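Putative endoribonuclease (Klebsiella pneumoniae, PDB 3LYB) is a putative endoribonuclease of the L-PSP (YjgF-like) family and probably cleaves RNA. Local coordinates at residues 32-37 / 73-78; 78-83 / 89-94. All blocks are in the same frame, centred on the assembly; numbering follows the deposited sequence.

Overall arrangement
Both contacts lean on helix 60-85, which carries 73-78 and, one turn further on, 78-83; their centres are about 14 Å apart and Glu78 belongs to both. Contact 1 is a surface contact that joins the helix to the calcium-binding loop after strand 23-26, whereas contact 2 is buried and packs the helix against the turn leading into strand 94-101. Their segments touch where Leu77 CD2 lies 4.1 Å from Met91 CE. A bound calcium ion lies about 7 Å from the side chain of Asn33, near contact 1; Asn41 and Asp45, further along the same loop, form a calcium site.

Contact 1: residues 32-37 / 73-78; sequences VNPLTG and SWYVLE
Tyr75 reaches from the helix to the 32-37 loop and carries nearly all of the contact from the helical side, meeting Val32 by its backbone and Asn33 and Pro34 at its hydroxyl. The denser part lies along the ring: CE2 of Tyr75 is 3.3 Å from the carbonyl O of Val32, and that oxygen approaches the ring obliquely. Val32 contributes through its backbone, with its CB directed away from the helix. In Tyr75, CB points to the loop and CG stands anti to the backbone N (chi1 -155°), which together carry the ring across; Val32 CA and Tyr75 CA are 8.1 Å apart.

At the phenol end the hydroxyl meets a polar and an apolar neighbour. OD1 of Asn33 comes to 3.2 Å from Tyr75 OH, with the amide plane turned 69° from the ring, while CD of Pro34 sits 3.6 Å from Tyr75 OH. The loose side begins beyond Pro34: Leu35 and Thr36 lie at the exposed outer bend, their side chains modelled only as far as CB. With just 132 Å² buried in all, this is a small surface contact.

It ties the long loop between strand 23-26 and helix 48-54 to helix 60-85, the long helix of this YjgF-like chain. Tyr75 also touches Val40 of the same loop, and Val32 packs on Phe60 of a second subunit. Trp74 packs on helix 48-54 and on Val113 of helix 107-115, Leu77 on Tyr110 and Val113 of that latter helix, and Val76 faces strand 141-148 through Val143.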
ATOM      1  N   VAL B  32      15.917 -24.419 -10.164  1.00 45.70           N
ATOM      2  CA  VAL B  32      17.304 -24.036  -9.998  1.00 48.96           C
ATOM      3  C   VAL B  32      18.215 -25.041 -10.656  1.00 51.51           C
ATOM      4  O   VAL B  32      17.951 -26.255 -10.628  1.00 51.61           O
ATOM      5  CB  VAL B  32      17.729 -23.930  -8.518  1.00 48.95           C
ATOM      6  CG1 VAL B  32      16.792 -23.001  -7.750  1.00 48.92           C
ATOM      7  CG2 VAL B  32      17.814 -25.327  -7.865  1.00 50.32           C
ATOM      8  N   ASN B  33      19.298 -24.532 -11.241  1.00 54.72           N
ATOM      9  CA  ASN B  33      20.347 -25.395 -11.760  1.00 57.62           C
ATOM     10  C   ASN B  33      21.061 -26.082 -10.588  1.00 59.16           C
ATOM     11  O   ASN B  33      21.572 -25.393  -9.699  1.00 59.58           O
ATOM     12  CB  ASN B  33      21.328 -24.588 -12.601  1.00 58.07           C
ATOM     13  CG  ASN B  33      21.638 -25.257 -13.929  1.00 59.88           C
ATOM     14  OD1 ASN B  33      21.868 -26.470 -13.986  1.00 61.54           O
ATOM     15  ND2 ASN B  33      21.643 -24.464 -15.011  1.00 61.05           N
ATOM     16  N   PRO B  34      21.066 -27.436 -10.551  1.00 60.54           N
ATOM     17  CA  PRO B  34      21.866 -28.084  -9.491  1.00 61.45           C
ATOM     18  C   PRO B  34      23.357 -27.760  -9.657  1.00 62.06           C
ATOM     19  O   PRO B  34      24.112 -27.789  -8.686  1.00 61.76           O
ATOM     20  CB  PRO B  34      21.600 -29.587  -9.700  1.00 61.49           C
ATOM     21  CG  PRO B  34      20.302 -29.652 -10.469  1.00 61.24           C
ATOM     22  CD  PRO B  34      20.328 -28.422 -11.365  1.00 60.73           C
ATOM     23  N   LEU B  35      23.750 -27.430 -10.889  1.00 62.97           N
ATOM     24  CA  LEU B  35      25.132 -27.054 -11.203  1.00 63.56           C
ATOM     25  C   LEU B  35      25.374 -25.583 -10.853  1.00 63.49           C
ATOM     26  O   LEU B  35      25.729 -25.263  -9.712  1.00 63.80           O
ATOM     27  CB  LEU B  35      25.455 -27.335 -12.684  1.00 63.83           C
ATOM     28  N   THR B  36      25.149 -24.701 -11.826  1.00 63.16           N
ATOM     29  CA  THR B  36      25.400 -23.263 -11.676  1.00 62.46           C
ATOM     30  C   THR B  36      24.943 -22.691 -10.329  1.00 61.90           C
ATOM     31  O   THR B  36      25.661 -21.910  -9.698  1.00 62.37           O
ATOM     32  CB  THR B  36      24.754 -22.468 -12.826  1.00 62.45           C
ATOM     33  N   GLY B  37      23.770 -23.120  -9.870  1.00 60.98           N
ATOM     34  CA  GLY B  37      23.088 -22.463  -8.751  1.00 59.10           C
ATOM     35  C   GLY B  37      22.194 -21.356  -9.296  1.00 57.77           C
ATOM     36  O   GLY B  37      21.667 -20.539  -8.533  1.00 57.69           O
ATOM     37  N   SER B  73       8.491 -23.764 -15.404  1.00 29.94           N
ATOM     38  CA  SER B  73       7.595 -24.892 -15.292  1.00 30.95           C
ATOM     39  C   SER B  73       8.255 -26.106 -15.910  1.00 31.83           C
ATOM     40  O   SER B  73       8.260 -27.210 -15.328  1.00 31.47           O
ATOM     41  CB  SER B  73       6.265 -24.608 -15.978  1.00 30.70           C
ATOM     42  OG  SER B  73       5.627 -23.481 -15.397  1.00 31.27           O
ATOM     43  N   TRP B  74       8.836 -25.894 -17.090  1.00 32.95           N
ATOM     44  CA  TRP B  74       9.364 -27.004 -17.828  1.00 33.85           C
ATOM     45  C   TRP B  74      10.490 -27.590 -16.983  1.00 34.43           C
ATOM     46  O   TRP B  74      10.510 -28.790 -16.684  1.00 34.99           O
ATOM     47  CB  TRP B  74       9.838 -26.591 -19.225  1.00 34.01           C
ATOM     48  CG  TRP B  74      10.587 -27.715 -19.864  1.00 35.24           C
ATOM     49  CD1 TRP B  74      10.052 -28.783 -20.539  1.00 35.47           C
ATOM     50  CD2 TRP B  74      12.003 -27.938 -19.809  1.00 35.35           C
ATOM     51  NE1 TRP B  74      11.057 -29.642 -20.933  1.00 36.86           N
ATOM     52  CE2 TRP B  74      12.263 -29.145 -20.502  1.00 37.15           C
ATOM     53  CE3 TRP B  74      13.077 -27.225 -19.258  1.00 36.04           C
ATOM     54  CZ2 TRP B  74      13.562 -29.659 -20.661  1.00 37.19           C
ATOM     55  CZ3 TRP B  74      14.373 -27.726 -19.415  1.00 37.59           C
ATOM     56  CH2 TRP B  74      14.601 -28.934 -20.119  1.00 38.48           C
ATOM     57  N   TYR B  75      11.395 -26.721 -16.557  1.00 34.47           N
ATOM     58  CA  TYR B  75      12.539 -27.123 -15.766  1.00 34.89           C
ATOM     59  C   TYR B  75      12.150 -27.933 -14.536  1.00 34.42           C
ATOM     60  O   TYR B  75      12.833 -28.863 -14.148  1.00 34.55           O
ATOM     61  CB  TYR B  75      13.337 -25.879 -15.374  1.00 35.21           C
ATOM     62  CG  TYR B  75      14.769 -26.179 -15.102  1.00 38.11           C
ATOM     63  CD1 TYR B  75      15.732 -26.044 -16.108  1.00 40.77           C
ATOM     64  CD2 TYR B  75      15.178 -26.635 -13.840  1.00 40.95           C
ATOM     65  CE1 TYR B  75      17.081 -26.348 -15.862  1.00 42.95           C
ATOM     66  CE2 TYR B  75      16.520 -26.933 -13.578  1.00 42.82           C
ATOM     67  CZ  TYR B  75      17.462 -26.800 -14.592  1.00 44.32           C
ATOM     68  OH  TYR B  75      18.790 -27.106 -14.324  1.00 48.86           O
ATOM     69  N   VAL B  76      11.040 -27.577 -13.917  1.00 34.60           N
ATOM     70  CA  VAL B  76      10.631 -28.239 -12.698  1.00 34.42           C
ATOM     71  C   VAL B  76      10.034 -29.589 -13.023  1.00 34.92           C
ATOM     72  O   VAL B  76      10.343 -30.589 -12.371  1.00 34.27           O
ATOM     73  CB  VAL B  76       9.600 -27.391 -11.904  1.00 34.36           C
ATOM     74  CG1 VAL B  76       8.755 -28.268 -10.961  1.00 31.97           C
ATOM     75  CG2 VAL B  76      10.305 -26.329 -11.138  1.00 32.75           C
ATOM     76  N   LEU B  77       9.147 -29.589 -14.016  1.00 35.90           N
ATOM     77  CA  LEU B  77       8.479 -30.806 -14.444  1.00 37.03           C
ATOM     78  C   LEU B  77       9.460 -31.863 -14.947  1.00 38.13           C
ATOM     79  O   LEU B  77       9.365 -33.029 -14.563  1.00 38.53           O
ATOM     80  CB  LEU B  77       7.411 -30.489 -15.470  1.00 36.59           C
ATOM     81  CG  LEU B  77       6.164 -29.848 -14.856  1.00 36.73           C
ATOM     82  CD1 LEU B  77       5.180 -29.433 -15.927  1.00 36.71           C
ATOM     83  CD2 LEU B  77       5.478 -30.781 -13.853  1.00 36.45           C
ATOM     84  N   GLU B  78      10.427 -31.435 -15.756  1.00 39.45           N
ATOM     85  CA  GLU B  78      11.497 -32.311 -16.228  1.00 40.80           C
ATOM     86  C   GLU B  78      12.380 -32.828 -15.091  1.00 41.13           C
ATOM     87  O   GLU B  78      12.836 -33.969 -15.141  1.00 41.84           O
ATOM     88  CB  GLU B  78      12.325 -31.618 -17.320  1.00 40.93           C
ATOM     89  CG  GLU B  78      13.558 -32.399 -17.830  1.00 43.07           C
ATOM     90  CD  GLU B  78      13.225 -33.647 -18.682  1.00 46.04           C
ATOM     91  OE1 GLU B  78      12.045 -33.831 -19.077  1.00 44.11           O
ATOM     92  OE2 GLU B  78      14.170 -34.434 -18.959  1.00 46.81           O
TER

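Contact 2: residues 78-83 / 89-94; sequences ESIRRT and GQMSDV
The selenium of Met91, a selenomethionine, lies beside the helix at Arg81, and its methyl runs on to Ile80. The junction is mainly apolar packing, and no hydrogen bond crosses it. Met91 CE is 4.0 Å from Ile80 CG2, and the same Ile80 methyl meets Val94 CG2 at 4.2 Å, so one branch of Ile80 touches both partners. Arg81 N, CA and CB are each 4.1 Å from Met91 SE. A bend in the Met91 chain at chi2 (62°) accompanies this approach, while the Arg81 chain folds at chi3 and carries its guanidinium away from the turn.

Ionic interactions lie on the helix alone. Glu78, Arg81 and Arg82 form a salt-bridge network: Arg81 NE donates to Glu78 OE1 at 2.9 Å, on the syn side but tilted well out of the carboxylate plane, and Arg81 NH2 also approaches Glu78 OE2, at a modelled separation too short to be trusted in detail. Arg82 grips that second oxygen side-on with NE and NH2, from the anti side. Two arginines probably stabilise the negative charge of the buried Glu78.

Hydrogen bonding shapes the turn itself: Gln90 N donates to Asp93 OD2 at 2.8 Å in a nearly straight bond (173°), and Asp93 N returns a bond to Gln90 O, bracing the short 3-10 segment 91-93.

Beyond the two segments, Met91 and Val94 touch Tyr118. Ile80 lies over Val143 and Ala145 of strand 141-148, so the helix end, the turn and the sheet close on a common apolar layer where strand 94-101 begins.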
ATOM      1  N   GLU B  78      10.427 -31.435 -15.756  1.00 39.45           N
ATOM      2  CA  GLU B  78      11.497 -32.311 -16.228  1.00 40.80           C
ATOM      3  C   GLU B  78      12.380 -32.828 -15.091  1.00 41.13           C
ATOM      4  O   GLU B  78      12.836 -33.969 -15.141  1.00 41.84           O
ATOM      5  CB  GLU B  78      12.325 -31.618 -17.320  1.00 40.93           C
ATOM      6  CG  GLU B  78      13.558 -32.399 -17.830  1.00 43.07           C
ATOM      7  CD  GLU B  78      13.225 -33.647 -18.682  1.00 46.04           C
ATOM      8  OE1 GLU B  78      12.045 -33.831 -19.077  1.00 44.11           O
ATOM      9  OE2 GLU B  78      14.170 -34.434 -18.959  1.00 46.81           O
ATOM     10  N   SER B  79      12.618 -32.007 -14.073  1.00 41.52           N
ATOM     11  CA  SER B  79      13.340 -32.468 -12.881  1.00 41.98           C
ATOM     12  C   SER B  79      12.603 -33.628 -12.247  1.00 42.11           C
ATOM     13  O   SER B  79      13.204 -34.634 -11.887  1.00 42.00           O
ATOM     14  CB  SER B  79      13.471 -31.351 -11.847  1.00 41.98           C
ATOM     15  OG  SER B  79      14.337 -30.334 -12.312  1.00 42.92           O
ATOM     16  N   ILE B  80      11.289 -33.475 -12.117  1.00 42.63           N
ATOM     17  CA  ILE B  80      10.461 -34.504 -11.532  1.00 43.05           C
ATOM     18  C   ILE B  80      10.662 -35.748 -12.352  1.00 43.95           C
ATOM     19  O   ILE B  80      11.053 -36.765 -11.807  1.00 44.44           O
ATOM     20  CB  ILE B  80       8.974 -34.077 -11.407  1.00 42.74           C
ATOM     21  CG1 ILE B  80       8.823 -33.111 -10.226  1.00 40.88           C
ATOM     22  CG2 ILE B  80       8.072 -35.276 -11.171  1.00 41.19           C
ATOM     23  CD1 ILE B  80       7.537 -32.297 -10.240  1.00 36.05           C
ATOM     24  N   ARG B  81      10.475 -35.650 -13.660  1.00 45.18           N
ATOM     25  CA  ARG B  81      10.715 -36.789 -14.540  1.00 46.56           C
ATOM     26  C   ARG B  81      12.063 -37.439 -14.273  1.00 47.48           C
ATOM     27  O   ARG B  81      12.113 -38.614 -13.932  1.00 48.30           O
ATOM     28  CB  ARG B  81      10.585 -36.411 -16.009  1.00 46.54           C
ATOM     29  CG  ARG B  81      10.261 -37.590 -16.909  1.00 46.75           C
ATOM     30  CD  ARG B  81      10.103 -37.180 -18.395  1.00 47.90           C
ATOM     31  NE  ARG B  81      11.332 -36.677 -19.021  1.00 49.93           N
ATOM     32  CZ  ARG B  81      12.504 -37.320 -19.043  1.00 51.88           C
ATOM     33  NH1 ARG B  81      12.656 -38.494 -18.433  1.00 54.23           N
ATOM     34  NH2 ARG B  81      13.548 -36.784 -19.648  1.00 50.81           N
ATOM     35  N   ARG B  82      13.149 -36.685 -14.381  1.00 48.51           N
ATOM     36  CA  ARG B  82      14.470 -37.273 -14.184  1.00 49.99           C
ATOM     37  C   ARG B  82      14.663 -37.918 -12.821  1.00 50.88           C
ATOM     38  O   ARG B  82      15.317 -38.955 -12.713  1.00 51.48           O
ATOM     39  CB  ARG B  82      15.584 -36.274 -14.465  1.00 49.79           C
ATOM     40  CG  ARG B  82      16.005 -36.309 -15.903  1.00 51.16           C
ATOM     41  CD  ARG B  82      16.928 -35.171 -16.248  1.00 54.26           C
ATOM     42  NE  ARG B  82      16.545 -34.607 -17.543  1.00 56.48           N
ATOM     43  CZ  ARG B  82      17.154 -33.589 -18.151  1.00 55.64           C
ATOM     44  NH1 ARG B  82      18.206 -32.996 -17.598  1.00 54.54           N
ATOM     45  NH2 ARG B  82      16.697 -33.167 -19.319  1.00 54.46           N
ATOM     46  N   THR B  83      14.102 -37.305 -11.783  1.00 51.86           N
ATOM     47  CA  THR B  83      14.188 -37.844 -10.436  1.00 52.43           C
ATOM     48  C   THR B  83      13.423 -39.162 -10.390  1.00 53.26           C
ATOM     49  O   THR B  83      13.964 -40.198  -9.993  1.00 53.70           O
ATOM     50  CB  THR B  83      13.612 -36.853  -9.425  1.00 52.54           C
ATOM     51  OG1 THR B  83      14.159 -35.549  -9.679  1.00 52.54           O
ATOM     52  CG2 THR B  83      13.927 -37.282  -7.986  1.00 51.92           C
ATOM     53  N   GLY B  89      10.781 -45.405 -11.897  1.00 60.75           N
ATOM     54  CA  GLY B  89       9.422 -45.082 -12.360  1.00 60.02           C
ATOM     55  C   GLY B  89       9.370 -44.112 -13.520  1.00 59.78           C
ATOM     56  O   GLY B  89      10.393 -43.530 -13.882  1.00 60.17           O
ATOM     57  N   GLN B  90       8.174 -43.935 -14.087  1.00 59.17           N
ATOM     58  CA  GLN B  90       7.933 -43.030 -15.216  1.00 58.84           C
ATOM     59  C   GLN B  90       6.966 -41.909 -14.822  1.00 58.43           C
ATOM     60  O   GLN B  90       6.344 -41.962 -13.751  1.00 58.40           O
ATOM     61  CB  GLN B  90       7.347 -43.818 -16.382  1.00 59.18           C
ATOM     62  CG  GLN B  90       6.338 -44.873 -15.923  1.00 60.60           C
ATOM     63  CD  GLN B  90       5.676 -45.654 -17.054  1.00 62.81           C
ATOM     64  OE1 GLN B  90       5.180 -46.767 -16.835  1.00 63.02           O
ATOM     65  NE2 GLN B  90       5.645 -45.072 -18.258  1.00 62.50           N
HETATM   66  N   MSE B  91       6.812 -40.908 -15.689  1.00 57.53           N
HETATM   67  CA  MSE B  91       5.921 -39.786 -15.390  1.00 56.53           C
HETATM   68  C   MSE B  91       4.521 -40.226 -14.977  1.00 55.68           C
HETATM   69  O   MSE B  91       3.878 -39.559 -14.171  1.00 56.19           O
HETATM   70  CB  MSE B  91       5.849 -38.783 -16.546  1.00 56.64           C
HETATM   71  CG  MSE B  91       5.429 -37.360 -16.124  1.00 58.16           C
HETATM   72 SE   MSE B  91       6.670 -36.462 -14.852  1.00 62.28          SE
HETATM   73  CE  MSE B  91       5.618 -34.894 -14.358  1.00 60.63           C
ATOM     74  N   SER B  92       4.050 -41.351 -15.494  1.00 54.39           N
ATOM     75  CA  SER B  92       2.681 -41.789 -15.201  1.00 53.08           C
ATOM     76  C   SER B  92       2.486 -42.471 -13.837  1.00 51.98           C
ATOM     77  O   SER B  92       1.369 -42.827 -13.496  1.00 51.99           O
ATOM     78  CB  SER B  92       2.157 -42.666 -16.333  1.00 53.33           C
ATOM     79  OG  SER B  92       3.226 -43.384 -16.935  1.00 53.93           O
ATOM     80  N   ASP B  93       3.562 -42.648 -13.068  1.00 50.83           N
ATOM     81  CA  ASP B  93       3.483 -43.160 -11.687  1.00 49.62           C
ATOM     82  C   ASP B  93       3.450 -42.019 -10.671  1.00 49.01           C
ATOM     83  O   ASP B  93       3.241 -42.238  -9.475  1.00 48.92           O
ATOM     84  CB  ASP B  93       4.665 -44.089 -11.342  1.00 49.97           C
ATOM     85  CG  ASP B  93       4.913 -45.185 -12.394  1.00 50.60           C
ATOM     86  OD1 ASP B  93       3.962 -45.914 -12.756  1.00 50.31           O
ATOM     87  OD2 ASP B  93       6.075 -45.316 -12.855  1.00 51.33           O
ATOM     88  N   VAL B  94       3.690 -40.798 -11.139  1.00 48.13           N
ATOM     89  CA  VAL B  94       3.502 -39.617 -10.314  1.00 47.36           C
ATOM     90  C   VAL B  94       2.020 -39.314 -10.247  1.00 46.54           C
ATOM     91  O   VAL B  94       1.497 -38.678 -11.158  1.00 47.33           O
ATOM     92  CB  VAL B  94       4.178 -38.394 -10.932  1.00 47.63           C
ATOM     93  CG1 VAL B  94       4.089 -37.218  -9.983  1.00 47.17           C
ATOM     94  CG2 VAL B  94       5.644 -38.698 -11.290  1.00 48.30           C
TER